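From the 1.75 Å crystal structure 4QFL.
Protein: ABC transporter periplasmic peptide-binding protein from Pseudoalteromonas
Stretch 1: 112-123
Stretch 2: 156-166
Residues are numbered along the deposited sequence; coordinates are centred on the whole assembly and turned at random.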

# COMPACT_ATOMS: atom_id res chain seq x y z
N GLU A 112 0.27 31.18 3.42
CA GLU A 112 -0.46 30.08 2.81
C GLU A 112 0.46 29.19 1.98
O GLU A 112 1.60 29.55 1.67
CB GLU A 112 -1.63 30.61 1.97
CG GLU A 112 -2.64 31.42 2.78
CD GLU A 112 -3.87 31.80 1.99
OE1 GLU A 112 -3.82 31.72 0.74
OE2 GLU A 112 -4.89 32.17 2.60
N PHE A 113 -0.07 28.03 1.62
CA PHE A 113 0.62 27.08 0.76
C PHE A 113 1.15 27.69 -0.55
O PHE A 113 0.44 28.43 -1.25
CB PHE A 113 -0.32 25.90 0.45
CG PHE A 113 0.07 25.14 -0.76
CD1 PHE A 113 1.23 24.40 -0.77
CD2 PHE A 113 -0.73 25.16 -1.88
CE1 PHE A 113 1.60 23.69 -1.90
CE2 PHE A 113 -0.38 24.45 -3.01
CZ PHE A 113 0.80 23.71 -3.02
N ASN A 114 2.41 27.41 -0.86
CA ASN A 114 3.00 27.87 -2.12
C ASN A 114 4.07 26.92 -2.61
O ASN A 114 4.26 25.83 -2.05
CB ASN A 114 3.55 29.30 -1.99
CG ASN A 114 4.69 29.40 -1.00
OD1 ASN A 114 5.49 28.47 -0.86
ND2 ASN A 114 4.77 30.53 -0.30
N ALA A 115 4.76 27.33 -3.67
CA ALA A 115 5.80 26.52 -4.31
C ALA A 115 6.88 26.02 -3.34
O ALA A 115 7.43 24.95 -3.53
CB ALA A 115 6.44 27.29 -5.45
N ASP A 116 7.19 26.83 -2.33
CA ASP A 116 8.22 26.47 -1.36
C ASP A 116 7.91 25.17 -0.62
O ASP A 116 8.81 24.40 -0.29
CB ASP A 116 8.40 27.60 -0.35
CG ASP A 116 9.11 28.79 -0.94
OD1 ASP A 116 9.80 28.61 -1.96
OD2 ASP A 116 8.99 29.90 -0.37
N ASP A 117 6.62 24.92 -0.38
CA ASP A 117 6.17 23.71 0.31
C ASP A 117 6.34 22.48 -0.56
O ASP A 117 6.68 21.40 -0.08
CB ASP A 117 4.72 23.88 0.72
CG ASP A 117 4.50 25.08 1.61
OD1 ASP A 117 5.13 25.14 2.68
OD2 ASP A 117 3.72 25.98 1.21
N VAL A 118 6.10 22.66 -1.85
CA VAL A 118 6.25 21.57 -2.80
C VAL A 118 7.72 21.20 -2.91
O VAL A 118 8.09 20.02 -2.83
CB VAL A 118 5.70 21.96 -4.18
CG1 VAL A 118 5.95 20.87 -5.20
CG2 VAL A 118 4.20 22.25 -4.06
N ILE A 119 8.56 22.21 -3.08
CA ILE A 119 9.98 21.98 -3.21
C ILE A 119 10.53 21.34 -1.95
O ILE A 119 11.34 20.42 -2.03
CB ILE A 119 10.74 23.27 -3.58
CG1 ILE A 119 10.14 23.85 -4.87
CG2 ILE A 119 12.20 22.97 -3.78
CD1 ILE A 119 10.44 25.31 -5.11
N PHE A 120 10.08 21.79 -0.78
CA PHE A 120 10.56 21.18 0.45
C PHE A 120 10.11 19.74 0.62
O PHE A 120 10.91 18.86 0.92
CB PHE A 120 10.10 21.94 1.68
CG PHE A 120 10.29 21.16 2.95
CD1 PHE A 120 11.55 21.10 3.55
CD2 PHE A 120 9.25 20.44 3.51
CE1 PHE A 120 11.75 20.37 4.72
CE2 PHE A 120 9.44 19.70 4.68
CZ PHE A 120 10.69 19.65 5.28
N THR A 121 8.81 19.53 0.49
CA THR A 121 8.22 18.20 0.65
C THR A 121 8.90 17.15 -0.21
O THR A 121 9.25 16.05 0.26
CB THR A 121 6.73 18.22 0.28
OG1 THR A 121 6.04 19.12 1.15
CG2 THR A 121 6.13 16.82 0.41
N PHE A 122 9.10 17.49 -1.48
CA PHE A 122 9.63 16.51 -2.42
C PHE A 122 11.16 16.48 -2.50
O PHE A 122 11.73 15.42 -2.77
CB PHE A 122 8.92 16.59 -3.78
CG PHE A 122 7.46 16.22 -3.69
CD1 PHE A 122 7.08 14.89 -3.59
CD2 PHE A 122 6.48 17.19 -3.61
CE1 PHE A 122 5.77 14.54 -3.46
CE2 PHE A 122 5.16 16.85 -3.47
CZ PHE A 122 4.81 15.52 -3.39
N SER A 123 11.83 17.59 -2.23
CA SER A 123 13.27 17.55 -2.15
C SER A 123 13.71 16.81 -0.89
O SER A 123 14.82 16.29 -0.84
CB SER A 123 13.90 18.94 -2.22
OG SER A 123 13.65 19.69 -1.05
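Stretch 2, residues 156-166: VRVSDHQVRFE

Stretch 2 is a β-hairpin laid along one side of a capped helix, joined to it by a polar clasp at the helix start and by a strip of apolar side chains further on. Its first strand, 156-159, runs nearly antiparallel to helix 115-123, at 169° with axes 9.1 Å apart at closest approach; after the turn at Asp160 and His161, strand 162-166 returns roughly along the helix, at 28° and 8.4 Å. The two strands pair through Val156 N to Arg164 O (2.8 Å) and Arg164 N to Val156 O (3.0 Å).

The turn meets the helix N-terminus, where the first amides lack acceptors within the helix itself. Asn114, the N-cap, takes one with its side chain, OD1 accepting from Asp116 N at 2.8 Å. The hairpin supplies another acceptor: Ala115 N donates to Asp160 O at 2.8 Å and 165°. Here the two backbones come close, the CA atoms of Ala115 and His161 lying 5.1 Å apart, and the small Ala115 points toward the hairpin, its CB 3.3 Å from Ser159 O and 3.4 Å from Val163 CG1.

Arg157 closes the clasp. Its extended side chain places NE 2.9 Å from Asp116 OD1 in an almost straight hydrogen bond that is part of a salt bridge, while its NH2 reaches Asp160 OD1 at 2.7 Å, so one guanidinium ties the helix to the turn; Ala115 CB lies over one face.

Beyond this, Val163 points toward the helix, and Phe165, which leaves its strand sideways, brings its ring end nearer. Val163 packs CG2 against Val118 CG1 (4.0 Å) and CG1 against Ile119 CG1 (4.1 Å). Phe165 sets CZ 4.1 Å from Val118 CG1 and turns its edge toward the face of Phe122, centroids 6.0 Å apart and planes at 66°. The helix answers with Ala115, Val118, Ile119 and Phe122, the three-four spacing of a single helical side.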

# COMPACT_ATOMS: atom_id res chain seq x y z
N VAL A 156 12.45 23.29 -9.96
CA VAL A 156 12.63 24.73 -10.13
C VAL A 156 11.46 25.48 -9.52
O VAL A 156 10.32 25.04 -9.63
CB VAL A 156 12.74 25.13 -11.62
CG1 VAL A 156 12.72 26.65 -11.77
CG2 VAL A 156 13.98 24.52 -12.27
N ARG A 157 11.76 26.60 -8.89
CA ARG A 157 10.74 27.51 -8.43
C ARG A 157 10.47 28.54 -9.50
O ARG A 157 11.11 29.59 -9.52
CB ARG A 157 11.19 28.22 -7.17
CG ARG A 157 10.10 29.04 -6.53
CD ARG A 157 10.66 29.92 -5.43
NE ARG A 157 9.66 30.17 -4.42
CZ ARG A 157 8.69 31.07 -4.55
NH1 ARG A 157 8.62 31.81 -5.65
NH2 ARG A 157 7.80 31.24 -3.58
N VAL A 158 9.54 28.25 -10.40
CA VAL A 158 9.31 29.19 -11.48
C VAL A 158 8.53 30.40 -10.98
O VAL A 158 8.74 31.51 -11.44
CB VAL A 158 8.62 28.55 -12.70
CG1 VAL A 158 8.71 27.04 -12.62
CG2 VAL A 158 7.19 28.99 -12.78
N SER A 159 7.65 30.18 -10.01
CA SER A 159 7.01 31.29 -9.32
C SER A 159 6.34 30.84 -8.02
O SER A 159 6.35 29.66 -7.68
CB SER A 159 6.02 32.04 -10.23
OG SER A 159 4.92 31.23 -10.62
N ASP A 160 5.75 31.80 -7.31
CA ASP A 160 5.13 31.54 -6.02
C ASP A 160 4.17 30.35 -6.07
O ASP A 160 4.03 29.61 -5.09
CB ASP A 160 4.41 32.78 -5.50
CG ASP A 160 5.37 33.80 -4.89
OD1 ASP A 160 6.47 33.40 -4.45
OD2 ASP A 160 5.02 35.00 -4.84
N HIS A 161 3.52 30.16 -7.21
CA HIS A 161 2.55 29.08 -7.36
C HIS A 161 2.71 28.30 -8.67
O HIS A 161 1.73 27.92 -9.31
CB HIS A 161 1.11 29.59 -7.16
CG HIS A 161 0.89 30.24 -5.83
ND1 HIS A 161 0.52 29.53 -4.71
CD2 HIS A 161 1.04 31.52 -5.43
CE1 HIS A 161 0.43 30.35 -3.68
NE2 HIS A 161 0.74 31.57 -4.09
N GLN A 162 3.96 28.07 -9.06
CA GLN A 162 4.27 27.14 -10.14
C GLN A 162 5.68 26.58 -9.96
O GLN A 162 6.62 27.32 -9.65
CB GLN A 162 4.10 27.80 -11.51
CG GLN A 162 4.36 26.86 -12.68
CD GLN A 162 4.11 27.49 -14.03
OE1 GLN A 162 4.98 28.12 -14.61
NE2 GLN A 162 2.90 27.33 -14.54
N VAL A 163 5.82 25.28 -10.13
CA VAL A 163 7.13 24.65 -10.03
C VAL A 163 7.32 23.75 -11.22
O VAL A 163 6.35 23.37 -11.88
CB VAL A 163 7.27 23.81 -8.74
CG1 VAL A 163 7.08 24.69 -7.51
CG2 VAL A 163 6.28 22.64 -8.74
N ARG A 164 8.56 23.40 -11.50
CA ARG A 164 8.85 22.45 -12.57
C ARG A 164 9.83 21.38 -12.08
O ARG A 164 10.94 21.70 -11.66
CB ARG A 164 9.40 23.20 -13.79
CG ARG A 164 9.85 22.30 -14.91
CD ARG A 164 10.51 23.10 -16.04
NE ARG A 164 11.75 23.74 -15.61
CZ ARG A 164 11.94 25.06 -15.60
NH1 ARG A 164 10.97 25.87 -15.99
NH2 ARG A 164 13.11 25.56 -15.20
N PHE A 165 9.39 20.13 -12.09
CA PHE A 165 10.26 18.99 -11.76
C PHE A 165 11.16 18.67 -12.96
O PHE A 165 10.68 18.53 -14.09
CB PHE A 165 9.43 17.75 -11.41
CG PHE A 165 8.73 17.81 -10.07
CD1 PHE A 165 7.65 18.67 -9.86
CD2 PHE A 165 9.12 16.97 -9.03
CE1 PHE A 165 7.00 18.71 -8.63
CE2 PHE A 165 8.46 17.00 -7.81
CZ PHE A 165 7.40 17.87 -7.60
N GLU A 166 12.46 18.53 -12.72
CA GLU A 166 13.39 18.10 -13.76
C GLU A 166 13.85 16.67 -13.48
O GLU A 166 14.44 16.39 -12.44
CB GLU A 166 14.61 19.03 -13.81
CG GLU A 166 14.25 20.50 -13.91
CD GLU A 166 13.82 20.89 -15.31
OE1 GLU A 166 13.73 20.00 -16.18
OE2 GLU A 166 13.56 22.09 -15.54